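Silicatein alpha (Tethya aurantium, PDB 6ZQ3) probably directs silica formation in the spicules of a marine sponge, as a papain-family (peptidase C1) protein related to the cysteine proteases. Local coordinates at residues A[141-144]-A[145-148]; A[6-9]-A[10-13]; A[51-54]-A[55-59]; A[83-87]-A[88-92]. All coordinates share one frame; numbering follows the deposited sequence.

Contact 1 (A[141-144]-A[145-148])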
loop_
_atom_site.group_PDB
_atom_site.type_symbol
_atom_site.label_atom_id
_atom_site.label_comp_id
_atom_site.label_asym_id
_atom_site.label_seq_id
_atom_site.Cartn_x
_atom_site.Cartn_y
_atom_site.Cartn_z
ATOM N N GLU A 141 -4.433 10.818 11.472
ATOM C CA GLU A 141 -5.045 12.106 11.849
ATOM C C GLU A 141 -4.037 13.064 12.526
ATOM O O GLU A 141 -3.995 14.256 12.221
ATOM N N SER A 142 -3.222 12.528 13.428
ATOM C CA SER A 142 -2.283 13.312 14.213
ATOM C C SER A 142 -1.352 14.210 13.389
ATOM O O SER A 142 -0.860 13.851 12.308
ATOM C CB SER A 142 -1.430 12.381 15.078
ATOM O OG SER A 142 -0.417 13.086 15.793
ATOM N N ASN A 143 -1.061 15.369 13.965
ATOM C CA ASN A 143 -0.095 16.278 13.419
ATOM C C ASN A 143 1.291 15.631 13.458
ATOM O O ASN A 143 2.201 15.996 12.705
ATOM C CB ASN A 143 -0.138 17.548 14.243
ATOM C CG ASN A 143 0.345 18.757 13.482
ATOM O OD1 ASN A 143 0.075 18.893 12.296
ATOM N ND2 ASN A 143 1.047 19.664 14.177
ATOM N N ALA A 144 1.438 14.652 14.342
ATOM C CA ALA A 144 2.707 13.961 14.511
ATOM C C ALA A 144 2.989 13.077 13.313
ATOM O O ALA A 144 4.143 12.990 12.843
ATOM C CB ALA A 144 2.699 13.140 15.800
ATOM N N PHE A 145 1.932 12.412 12.840
ATOM C CA PHE A 145 1.995 11.665 11.590
ATOM C C PHE A 145 2.146 12.583 10.378
ATOM O O PHE A 145 3.025 12.410 9.530
ATOM C CB PHE A 145 0.731 10.821 11.394
ATOM C CG PHE A 145 0.846 9.882 10.228
ATOM C CD1 PHE A 145 1.464 8.649 10.388
ATOM C CD2 PHE A 145 0.424 10.272 8.953
ATOM C CE1 PHE A 145 1.618 7.816 9.322
ATOM C CE2 PHE A 145 0.578 9.431 7.888
ATOM C CZ PHE A 145 1.171 8.208 8.071
ATOM N N ARG A 146 1.260 13.552 10.289
ATOM C CA ARG A 146 1.292 14.501 9.198
ATOM C C ARG A 146 2.674 15.088 9.043
ATOM O O ARG A 146 3.149 15.246 7.940
ATOM C CB ARG A 146 0.252 15.580 9.476
ATOM C CG ARG A 146 -0.044 16.543 8.338
ATOM C CD ARG A 146 0.533 17.909 8.641
ATOM N NE ARG A 146 -0.264 19.049 8.177
ATOM C CZ ARG A 146 -0.453 19.381 6.905
ATOM N NH1 ARG A 146 0.033 18.629 5.926
ATOM N NH2 ARG A 146 -1.163 20.460 6.613
ATOM N N PHE A 147 3.339 15.358 10.165
ATOM C CA PHE A 147 4.715 15.874 10.178
ATOM C C PHE A 147 5.768 14.937 10.767
ATOM O O PHE A 147 6.762 15.393 11.289
ATOM C CB PHE A 147 4.749 17.189 10.949
ATOM C CG PHE A 147 3.990 18.288 10.274
ATOM C CD1 PHE A 147 4.355 18.699 8.998
ATOM C CD2 PHE A 147 2.915 18.913 10.914
ATOM C CE1 PHE A 147 3.661 19.710 8.356
ATOM C CE2 PHE A 147 2.232 19.929 10.299
ATOM C CZ PHE A 147 2.595 20.329 9.018
ATOM N N TYR A 148 5.577 13.635 10.654
ATOM C CA TYR A 148 6.593 12.685 11.103
ATOM C C TYR A 148 7.882 12.880 10.340
ATOM O O TYR A 148 7.843 13.053 9.127
ATOM C CB TYR A 148 6.093 11.268 10.894
ATOM C CG TYR A 148 7.150 10.199 10.989
ATOM C CD1 TYR A 148 7.893 9.838 9.874
ATOM C CD2 TYR A 148 7.374 9.515 12.170
ATOM C CE1 TYR A 148 8.850 8.834 9.930
ATOM C CE2 TYR A 148 8.329 8.511 12.242
ATOM C CZ TYR A 148 9.062 8.174 11.115
ATOM O OH TYR A 148 10.017 7.182 11.167
#
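Asn143 carries its CG anti to the backbone N (chi1 -155°), while Phe147 holds its CG beside the backbone N (chi1 -66°). These torsions bring the amide up against the ring four residues on. Asn143 OD1 lies 3.1 Å from Phe147 CE2, at the ring edge and near its plane. The amide and ring planes are 83° apart, almost perpendicular. Arg146 CD lies over one face of the same ring, offset toward the rim.

Ser142 is the N-cap of helix 143-146. Its OG accepts from Ala144 N at 2.8 Å. The Ser142 carbonyl opens the helical bonding with a nearly straight bond, Arg146 N to Ser142 O at 2.9 Å. Phe147 N reaches Asn143 O at the same length, but from above the carbonyl plane, where the chain leaves the helix. With an alanine in place of Ser142, the Ala144 N-H would probably lose its capping acceptor and the first turn would be less firmly fixed.

Phe145 of the helix and Tyr148 just after it are the buried side chains. Both rings meet Trp191, whose NE1 also binds Arg146 O, and Tyr148 OH is held by Gly151 O. The ring-edge hydrogens of Phe147 carry a slight positive charge, which is likely to suit the Asn143 oxygen in a mildly electrostatic contact.

Contact 2 (A[6-9]-A[10-13])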
loop_
_atom_site.group_PDB
_atom_site.type_symbol
_atom_site.label_atom_id
_atom_site.label_comp_id
_atom_site.label_asym_id
_atom_site.label_seq_id
_atom_site.Cartn_x
_atom_site.Cartn_y
_atom_site.Cartn_z
ATOM N N VAL A 6 12.568 -8.309 8.702
ATOM C CA VAL A 6 12.622 -8.373 7.245
ATOM C C VAL A 6 12.574 -6.962 6.682
ATOM O O VAL A 6 12.108 -6.043 7.329
ATOM C CB VAL A 6 11.455 -9.172 6.600
ATOM C CG1 VAL A 6 11.942 -9.920 5.360
ATOM C CG2 VAL A 6 10.852 -10.159 7.574
ATOM N N ASP A 7 13.078 -6.815 5.465
ATOM C CA ASP A 7 12.783 -5.680 4.623
ATOM C C ASP A 7 12.806 -6.234 3.213
ATOM O O ASP A 7 13.822 -6.806 2.791
ATOM C CB ASP A 7 13.847 -4.613 4.817
ATOM C CG ASP A 7 13.706 -3.455 3.854
ATOM O OD1 ASP A 7 12.970 -3.557 2.855
ATOM O OD2 ASP A 7 14.354 -2.427 4.096
ATOM N N TRP A 8 11.704 -6.079 2.479
ATOM C CA TRP A 8 11.557 -6.766 1.189
ATOM C C TRP A 8 12.387 -6.157 0.059
ATOM O O TRP A 8 12.434 -6.716 -1.047
ATOM C CB TRP A 8 10.089 -6.861 0.789
ATOM C CG TRP A 8 9.410 -7.971 1.483
ATOM C CD1 TRP A 8 8.458 -7.882 2.447
ATOM C CD2 TRP A 8 9.664 -9.360 1.293
ATOM N NE1 TRP A 8 8.097 -9.133 2.865
ATOM C CE2 TRP A 8 8.825 -10.059 2.169
ATOM C CE3 TRP A 8 10.518 -10.082 0.452
ATOM C CZ2 TRP A 8 8.814 -11.445 2.237
ATOM C CZ3 TRP A 8 10.498 -11.460 0.513
ATOM C CH2 TRP A 8 9.655 -12.130 1.403
ATOM N N ARG A 9 13.068 -5.035 0.324
ATOM C CA ARG A 9 14.107 -4.589 -0.596
ATOM C C ARG A 9 15.259 -5.583 -0.648
ATOM O O ARG A 9 16.032 -5.598 -1.606
ATOM C CB ARG A 9 14.638 -3.238 -0.213
ATOM C CG ARG A 9 13.659 -2.129 -0.480
ATOM C CD ARG A 9 14.211 -0.817 0.031
ATOM N NE ARG A 9 14.402 -0.855 1.481
ATOM C CZ ARG A 9 14.706 0.203 2.221
ATOM N NH1 ARG A 9 14.868 1.397 1.649
ATOM N NH2 ARG A 9 14.835 0.066 3.539
ATOM N N THR A 10 15.379 -6.408 0.381
ATOM C CA THR A 10 16.363 -7.478 0.384
ATOM C C THR A 10 16.125 -8.492 -0.738
ATOM O O THR A 10 17.065 -9.135 -1.204
ATOM C CB THR A 10 16.343 -8.179 1.742
ATOM O OG1 THR A 10 16.858 -7.265 2.709
ATOM C CG2 THR A 10 17.212 -9.363 1.741
ATOM N N LYS A 11 14.865 -8.626 -1.158
ATOM C CA LYS A 11 14.484 -9.508 -2.248
ATOM C C LYS A 11 14.147 -8.755 -3.545
ATOM O O LYS A 11 13.577 -9.333 -4.475
ATOM C CB LYS A 11 13.316 -10.379 -1.792
ATOM C CG LYS A 11 13.711 -11.825 -1.541
ATOM C CD LYS A 11 13.974 -12.524 -2.864
ATOM C CE LYS A 11 13.969 -14.037 -2.729
ATOM N NZ LYS A 11 13.696 -14.657 -4.062
ATOM N N GLY A 12 14.521 -7.474 -3.609
ATOM C CA GLY A 12 14.197 -6.617 -4.765
ATOM C C GLY A 12 12.702 -6.473 -5.063
ATOM O O GLY A 12 12.309 -6.326 -6.222
ATOM N N ALA A 13 11.884 -6.491 -4.014
ATOM C CA ALA A 13 10.441 -6.535 -4.131
ATOM C C ALA A 13 9.746 -5.194 -3.866
ATOM O O ALA A 13 8.514 -5.168 -3.756
ATOM C CB ALA A 13 9.897 -7.585 -3.157
#
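Strand 6-7, an edge of the mixed sheet in the barrel domain of the papain fold, runs into a short 3-10 turn starting at Trp8, where Trp8 meets Lys11 and Ala13. The Trp8 carbonyl takes two backbone bonds. Lys11 N reaches Trp8 O at 3.1 Å and Ala13 N reaches it at 3.0 Å, from opposite faces of the carbonyl plane. Gly12 N bonds to Arg9 O. The positive phi of Gly12 (59°) favours glycine.

Trp8 CG lies beside the backbone N and anti to the carbonyl carbon (chi1 -80°), which places the indole along Lys11. The Lys11 chain runs beside it in the same direction. Lys11 CB sits at the ring edge, 3.6 Å from Trp8 CE3. Ala13 CB packs on Trp8 CB at 4.0 Å. Leu41 of helix 26-43 touches all three side chains, and Trp8 NE1 donates to Val128 O. Replacing this indole with an alanine is likely to open a gap beside Lys11 and Leu41 and to leave Val128 O without its donor.

Where the strand ends, Asp7 makes an Asx turn. Its OD1 accepts from Arg9 N at 2.9 Å, met from above the carboxylate plane. The same carboxylate pairs with the Arg9 side chain. Arg9 NH2 gives a 2.6 Å salt bridge to the syn lone pair of Asp7 OD2, and that oxygen lies in the guanidinium plane. Arg9 NE adds weaker bonds. Asp7 O accepts from Thr10 N at 2.9 Å, with a weak second bond from Thr10 OG1.

Contact 3 (A[51-54]-A[55-59]); sequences EQNI and IDCSV
Gln52 turns its amide N-H onto the carboxylate of Asp56, one turn ahead on helix 51-57 in the helical domain of the papain fold. Its CG is anti to the backbone N (chi1 -172°) and the chain then bends at chi2, which brings the amide round to Asp56. Gln52 NE2 donates to Asp56 OD2 at 3.1 Å, on the syn side but tilted from the carboxylate plane. The two planes stand 64° apart.

Both groups have outside partners as well. Gln52 NE2 also bonds to Lys95 O, and Gln52 OE1 accepts from Arg93 N. Asp56 accepts from Tyr90 OH and Ser97 N. The buried carboxylate is thus gripped from several sides, which probably steadies its negative charge.

Farther along, Asn53 ND2 lies 3.4 Å from Cys57 SG, the sulfur that forms the disulfide with Cys99. Beneath the side chains the helical ladder continues, with Asp56 N to Gln52 O at 2.8 Å. The helix ends with Cys57, and Ser58 is the first residue to leave it. There Ile54 O takes two donors from opposite faces of its plane, Ser58 N at 3.2 Å and Ser58 OG at 2.8 Å.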
loop_
_atom_site.group_PDB
_atom_site.type_symbol
_atom_site.label_atom_id
_atom_site.label_comp_id
_atom_site.label_asym_id
_atom_site.label_seq_id
_atom_site.Cartn_x
_atom_site.Cartn_y
_atom_site.Cartn_z
ATOM N N GLU A 51 -0.780 3.483 -10.541
ATOM C CA GLU A 51 -1.800 3.951 -9.635
ATOM C C GLU A 51 -2.808 4.830 -10.363
ATOM O O GLU A 51 -3.927 5.021 -9.883
ATOM C CB GLU A 51 -1.164 4.788 -8.538
ATOM C CG GLU A 51 -0.208 4.039 -7.632
ATOM C CD GLU A 51 1.225 4.017 -8.132
ATOM O OE1 GLU A 51 1.519 4.745 -9.107
ATOM O OE2 GLU A 51 2.048 3.263 -7.554
ATOM N N GLN A 52 -2.397 5.414 -11.485
ATOM C CA GLN A 52 -3.262 6.276 -12.258
ATOM C C GLN A 52 -4.362 5.428 -12.891
ATOM O O GLN A 52 -5.544 5.846 -12.996
ATOM C CB GLN A 52 -2.411 6.965 -13.326
ATOM C CG GLN A 52 -3.118 8.065 -14.111
ATOM C CD GLN A 52 -3.756 9.130 -13.250
ATOM O OE1 GLN A 52 -3.196 9.565 -12.253
ATOM N NE2 GLN A 52 -4.946 9.568 -13.645
ATOM N N ASN A 53 -3.952 4.228 -13.315
ATOM C CA ASN A 53 -4.867 3.234 -13.885
ATOM C C ASN A 53 -6.012 2.978 -12.923
ATOM O O ASN A 53 -7.169 3.011 -13.324
ATOM C CB ASN A 53 -4.097 1.938 -14.160
ATOM C CG ASN A 53 -4.813 1.015 -15.090
ATOM O OD1 ASN A 53 -4.207 0.121 -15.660
ATOM N ND2 ASN A 53 -6.106 1.220 -15.250
ATOM N N ILE A 54 -5.673 2.757 -11.652
ATOM C CA ILE A 54 -6.654 2.468 -10.621
ATOM C C ILE A 54 -7.518 3.697 -10.362
ATOM O O ILE A 54 -8.726 3.582 -10.118
ATOM C CB ILE A 54 -5.994 2.054 -9.285
ATOM C CG1 ILE A 54 -5.652 0.573 -9.260
ATOM C CG2 ILE A 54 -6.942 2.275 -8.131
ATOM C CD1 ILE A 54 -4.600 0.168 -10.253
ATOM N N ILE A 55 -6.901 4.870 -10.377
ATOM C CA ILE A 55 -7.656 6.102 -10.113
ATOM C C ILE A 55 -8.671 6.363 -11.213
ATOM O O ILE A 55 -9.856 6.540 -10.928
ATOM C CB ILE A 55 -6.736 7.330 -9.913
ATOM C CG1 ILE A 55 -6.101 7.257 -8.527
ATOM C CG2 ILE A 55 -7.526 8.629 -10.022
ATOM C CD1 ILE A 55 -4.736 7.904 -8.434
ATOM N N ASP A 56 -8.205 6.369 -12.458
ATOM C CA ASP A 56 -9.096 6.597 -13.580
ATOM C C ASP A 56 -10.218 5.566 -13.737
ATOM O O ASP A 56 -11.324 5.949 -14.128
ATOM C CB ASP A 56 -8.311 6.667 -14.891
ATOM C CG ASP A 56 -7.344 7.802 -14.912
ATOM O OD1 ASP A 56 -7.496 8.717 -14.067
ATOM O OD2 ASP A 56 -6.429 7.784 -15.760
ATOM N N CYS A 57 -9.961 4.287 -13.458
ATOM C CA CYS A 57 -10.859 3.216 -13.974
ATOM C C CYS A 57 -11.657 2.433 -12.941
ATOM O O CYS A 57 -12.498 1.628 -13.311
ATOM C CB CYS A 57 -10.075 2.219 -14.827
ATOM S SG CYS A 57 -8.902 2.980 -15.974
ATOM N N SER A 58 -11.417 2.655 -11.656
ATOM C CA SER A 58 -12.118 1.882 -10.646
ATOM C C SER A 58 -13.322 2.603 -10.034
ATOM O O SER A 58 -13.823 2.174 -9.003
ATOM C CB SER A 58 -11.140 1.443 -9.543
ATOM O OG SER A 58 -10.825 2.508 -8.668
ATOM N N VAL A 59 -13.806 3.673 -10.661
ATOM C CA VAL A 59 -14.995 4.388 -10.133
ATOM C C VAL A 59 -16.229 3.487 -10.078
ATOM O O VAL A 59 -16.975 3.543 -9.101
ATOM C CB VAL A 59 -15.306 5.703 -10.896
ATOM C CG1 VAL A 59 -16.661 6.268 -10.499
ATOM C CG2 VAL A 59 -14.242 6.728 -10.578
#

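Contact 4 (A[83-87]-A[88-92])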
loop_
_atom_site.group_PDB
_atom_site.type_symbol
_atom_site.label_atom_id
_atom_site.label_comp_id
_atom_site.label_asym_id
_atom_site.label_seq_id
_atom_site.Cartn_x
_atom_site.Cartn_y
_atom_site.Cartn_z
ATOM N N GLY A 83 -6.105 -7.414 -15.222
ATOM C CA GLY A 83 -4.802 -6.749 -15.361
ATOM C C GLY A 83 -4.703 -5.293 -14.912
ATOM O O GLY A 83 -5.692 -4.550 -14.875
ATOM N N VAL A 84 -3.487 -4.890 -14.571
ATOM C CA VAL A 84 -3.182 -3.488 -14.313
ATOM C C VAL A 84 -2.011 -3.068 -15.194
ATOM O O VAL A 84 -1.104 -3.858 -15.424
ATOM C CB VAL A 84 -2.874 -3.264 -12.813
ATOM C CG1 VAL A 84 -1.450 -3.671 -12.476
ATOM C CG2 VAL A 84 -3.172 -1.817 -12.413
ATOM N N ASP A 85 -2.055 -1.845 -15.718
ATOM C CA ASP A 85 -0.937 -1.339 -16.495
ATOM C C ASP A 85 0.220 -0.931 -15.568
ATOM O O ASP A 85 0.013 -0.584 -14.390
ATOM C CB ASP A 85 -1.335 -0.119 -17.342
ATOM C CG ASP A 85 -2.092 -0.487 -18.604
ATOM O OD1 ASP A 85 -2.094 -1.676 -19.020
ATOM O OD2 ASP A 85 -2.674 0.449 -19.199
ATOM N N ASP A 86 1.425 -0.937 -16.127
ATOM C CA ASP A 86 2.579 -0.467 -15.409
ATOM C C ASP A 86 2.763 1.022 -15.615
ATOM O O ASP A 86 2.226 1.585 -16.558
ATOM C CB ASP A 86 3.832 -1.252 -15.797
ATOM C CG ASP A 86 4.035 -1.318 -17.257
ATOM O OD1 ASP A 86 4.123 -0.235 -17.882
ATOM O OD2 ASP A 86 4.103 -2.461 -17.763
ATOM N N GLY A 87 3.534 1.631 -14.715
ATOM C CA GLY A 87 3.650 3.078 -14.607
ATOM C C GLY A 87 4.217 3.671 -15.870
ATOM O O GLY A 87 3.660 4.633 -16.406
ATOM N N GLY A 88 5.309 3.062 -16.354
ATOM C CA GLY A 88 6.042 3.510 -17.555
ATOM C C GLY A 88 5.058 4.037 -18.566
ATOM O O GLY A 88 5.132 5.196 -18.967
ATOM N N SER A 89 4.085 3.198 -18.908
ATOM C CA SER A 89 3.107 3.522 -19.936
ATOM C C SER A 89 1.766 4.123 -19.437
ATOM O O SER A 89 0.975 4.586 -20.258
ATOM C CB SER A 89 2.866 2.272 -20.797
ATOM O OG SER A 89 4.055 1.909 -21.513
ATOM N N TYR A 90 1.500 4.125 -18.125
ATOM C CA TYR A 90 0.273 4.741 -17.568
ATOM C C TYR A 90 0.626 5.589 -16.338
ATOM O O TYR A 90 0.444 5.151 -15.216
ATOM C CB TYR A 90 -0.768 3.673 -17.209
ATOM C CG TYR A 90 -2.218 4.162 -17.177
ATOM C CD1 TYR A 90 -2.543 5.516 -16.916
ATOM C CD2 TYR A 90 -3.270 3.278 -17.422
ATOM C CE1 TYR A 90 -3.861 5.952 -16.893
ATOM C CE2 TYR A 90 -4.588 3.714 -17.397
ATOM C CZ TYR A 90 -4.883 5.048 -17.131
ATOM O OH TYR A 90 -6.214 5.475 -17.126
ATOM N N PRO A 91 1.125 6.819 -16.556
ATOM C CA PRO A 91 1.843 7.537 -15.510
ATOM C C PRO A 91 0.937 8.415 -14.692
ATOM O O PRO A 91 -0.163 8.746 -15.123
ATOM C CB PRO A 91 2.841 8.400 -16.305
ATOM C CG PRO A 91 2.217 8.587 -17.658
ATOM C CD PRO A 91 1.030 7.649 -17.777
ATOM N N PHE A 92 1.420 8.792 -13.516
ATOM C CA PHE A 92 0.633 9.525 -12.546
ATOM C C PHE A 92 0.539 10.965 -13.036
ATOM O O PHE A 92 1.526 11.559 -13.412
ATOM C CB PHE A 92 1.281 9.423 -11.166
ATOM C CG PHE A 92 0.427 9.949 -10.054
ATOM C CD1 PHE A 92 -0.694 9.269 -9.654
ATOM C CD2 PHE A 92 0.757 11.132 -9.397
ATOM C CE1 PHE A 92 -1.503 9.757 -8.632
ATOM C CE2 PHE A 92 -0.047 11.623 -8.374
ATOM C CZ PHE A 92 -1.191 10.935 -7.997
#
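Asp85 and Tyr90 make the tight part of this contact, on the buried side of the chain that leaves strand 84-85. Asp85 CB lies 3.8 Å from Tyr90 CB. The carboxylate reaches the ring edge, with Asp85 OD2 3.4 Å from Tyr90 CD2 and near the ring plane. The carboxylate and ring planes are 53° apart. Tyr90 has its CG anti to the backbone N (chi1 -156°), which sends the ring back past Asp85 and toward helix 51-57, where its OH, bonded to Asp56, also takes Thr100 N.

The solvent side is looser. Gly87 to Tyr90 form a type I beta turn. Tyr90 N donates to Gly87 O at 2.8 Å and to Asp86 O at 3.1 Å, and both bonds are weak, with bent N-H angles. Gly88 and Ser89 are exposed. Within these two segments there is room for a CB at Gly87 and at Gly88. The Asp86 carboxylate leans over the turn, because its CG sits between the backbone N and the carbonyl carbon (chi1 51°). Asp86 OD1 stays 3.6 Å from Ser89 N. Pro91 CB merely touches the Gly87 carbonyl.

The two parts are therefore held by different means. Asp85 OD2 takes its hydrogen bond from Gln102 N, outside the turn. Tyr90 N has a single N-H to share between two weak acceptors, and it probably holds the turn only lightly.

Following the chain from the N terminus, contact 2 comes first, then contact 3, contact 4 and contact 1. Each closes only a local turn, and none nests in or crosses another. Contact 2 leads strand 6-7 of the barrel domain toward the long helix 26-43. Contacts 3 and 4 sit together in the helical domain, their centres about 10 Å apart. They join through Asn53 OD1 with Asp85 N, through Asp56 OD2 with Tyr90 OH, and through packing of Ile54 on Val84. Contact 1 lies far off, its centre about 27 Å from those of contacts 2 and 3. It sets helix 143-146 against strand 152-153 and the loop of Trp191.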